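Glucosamine--fructose-6-phosphate aminotransferase [isomerizing] (Francisella tularensis subsp. tularensis, PDB 3TBF) probably catalyses the conversion of fructose-6-phosphate and glutamine into glucosamine-6-phosphate, the entry step of hexosamine synthesis, with this C-terminal part carrying the isomerase half. Local coordinates at residues A[57-62]-A[106-111]. Numbering follows the deposited sequence.
Sequences ICIVAC and VSISQS
V106 is gripped by strand 57-61 through both of its backbone polar groups. Its N donates to C58 O at 2.8 Å in an almost straight bond (N-H...O 174°), while its O receives V60 N at 2.8 Å. Further along, the strands diverge: I108 N reaches V60 O only weakly, at 3.4 Å, and S107 CA adds a CH...O contact to that same oxygen. On the face bearing I57, I59 and V106, with V106 CG1 anti to the backbone N (chi1 173°), CG2 stands beside that N and meets I57 CG2 at 3.9 Å, and I59 CG1 lies alongside V106 CB. I59 CG2 comes against the terminal CD1 of I108 at 3.5 Å, the two side chains crossing at a slant, and A61 CB rests 4.0 Å from I108 CB. This parallel pairing illustrates the heart of a SIS domain: strand 56-61 sits between strands 84-88 and 103-109 in a five-stranded sheet of order 2-1-3-4-5, the Rossmann-like α/β arrangement of the family. Helix 165-184 packs over the apolar face, F177 on I57 and L174 on I108, and M133 of the next strand backs V106. Further along the chain, S109 OG is hydrogen-bonded with G112 N and T114 OG1, and S111 OG with E113 N, shaping the turn that leads into helix 115-124.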
loop_
_atom_site.group_PDB
_atom_site.type_symbol
_atom_site.label_atom_id
_atom_site.label_comp_id
_atom_site.label_asym_id
_atom_site.label_seq_id
_atom_site.Cartn_x
_atom_site.Cartn_y
_atom_site.Cartn_z
ATOM N N ILE A 57 14.579 7.621 8.311
ATOM C CA ILE A 57 13.463 8.533 8.345
ATOM C C ILE A 57 12.174 7.754 8.302
ATOM O O ILE A 57 11.971 6.988 7.383
ATOM C CB ILE A 57 13.503 9.464 7.155
ATOM C CG1 ILE A 57 14.676 10.393 7.281
ATOM C CG2 ILE A 57 12.229 10.255 7.072
ATOM C CD1 ILE A 57 14.942 11.065 6.033
ATOM N N CYS A 58 11.298 8.038 9.277
ATOM C CA CYS A 58 10.036 7.334 9.486
ATOM C C CYS A 58 8.897 8.298 9.248
ATOM O O CYS A 58 8.628 9.171 10.080
ATOM C CB CYS A 58 9.961 6.815 10.946
ATOM S SG CYS A 58 9.248 5.166 11.173
ATOM N N ILE A 59 8.213 8.171 8.119
ATOM C CA ILE A 59 7.147 9.139 7.772
ATOM C C ILE A 59 5.819 8.495 8.169
ATOM O O ILE A 59 5.529 7.366 7.773
ATOM C CB ILE A 59 7.130 9.492 6.323
ATOM C CG1 ILE A 59 8.430 10.173 5.898
ATOM C CG2 ILE A 59 6.006 10.478 6.003
ATOM C CD1 ILE A 59 8.489 10.494 4.380
ATOM N N VAL A 60 5.048 9.216 8.979
ATOM C CA VAL A 60 3.740 8.810 9.423
ATOM C C VAL A 60 2.683 9.834 9.031
ATOM O O VAL A 60 2.840 11.027 9.277
ATOM C CB VAL A 60 3.722 8.650 10.954
ATOM C CG1 VAL A 60 2.308 8.291 11.469
ATOM C CG2 VAL A 60 4.743 7.580 11.349
ATOM N N ALA A 61 1.592 9.377 8.435
ATOM C CA ALA A 61 0.548 10.290 7.980
ATOM C C ALA A 61 -0.729 9.538 7.580
ATOM O O ALA A 61 -0.772 8.287 7.592
ATOM C CB ALA A 61 1.052 11.120 6.794
ATOM N N CYS A 62 -1.774 10.278 7.228
ATOM C CA CYS A 62 -2.924 9.641 6.688
ATOM C C CYS A 62 -3.479 10.364 5.453
ATOM O O CYS A 62 -3.172 11.538 5.218
ATOM C CB CYS A 62 -3.944 9.403 7.789
ATOM S SG CYS A 62 -4.836 10.805 8.122
ATOM N N VAL A 106 8.875 11.729 11.238
ATOM C CA VAL A 106 8.374 12.810 10.420
ATOM C C VAL A 106 6.884 12.599 10.262
ATOM O O VAL A 106 6.449 11.536 9.800
ATOM C CB VAL A 106 8.987 12.786 9.059
ATOM C CG1 VAL A 106 8.315 13.856 8.123
ATOM C CG2 VAL A 106 10.462 12.999 9.162
ATOM N N SER A 107 6.090 13.576 10.698
ATOM C CA SER A 107 4.671 13.552 10.430
ATOM C C SER A 107 4.278 14.607 9.372
ATOM O O SER A 107 4.965 15.605 9.139
ATOM C CB SER A 107 3.903 13.758 11.712
ATOM O OG SER A 107 4.192 14.989 12.290
ATOM N N ILE A 108 3.237 14.309 8.623
ATOM C CA ILE A 108 2.781 15.236 7.626
ATOM C C ILE A 108 1.317 15.494 7.890
ATOM O O ILE A 108 0.553 14.557 7.998
ATOM C CB ILE A 108 2.928 14.654 6.228
ATOM C CG1 ILE A 108 4.378 14.173 5.974
ATOM C CG2 ILE A 108 2.547 15.714 5.192
ATOM C CD1 ILE A 108 4.564 13.427 4.671
ATOM N N SER A 109 0.938 16.761 8.005
ATOM C CA SER A 109 -0.447 17.105 8.257
ATOM C C SER A 109 -0.779 18.525 7.857
ATOM O O SER A 109 -0.069 19.459 8.214
ATOM C CB SER A 109 -0.744 16.984 9.713
ATOM O OG SER A 109 -2.107 17.214 9.937
ATOM N N GLN A 110 -1.887 18.700 7.157
ATOM C CA GLN A 110 -2.338 20.043 6.820
ATOM C C GLN A 110 -2.743 20.792 8.100
ATOM O O GLN A 110 -2.216 21.826 8.396
ATOM C CB GLN A 110 -3.513 20.007 5.841
ATOM C CG GLN A 110 -3.876 21.393 5.259
ATOM C CD GLN A 110 -4.545 22.315 6.266
ATOM O OE1 GLN A 110 -5.499 21.919 6.960
ATOM N NE2 GLN A 110 -4.050 23.559 6.366
ATOM N N SER A 111 -3.682 20.232 8.846
ATOM C CA SER A 111 -4.258 20.896 9.994
ATOM C C SER A 111 -3.377 20.892 11.210
ATOM O O SER A 111 -3.552 21.712 12.083
ATOM C CB SER A 111 -5.573 20.169 10.390
ATOM O OG SER A 111 -5.316 18.859 10.842
#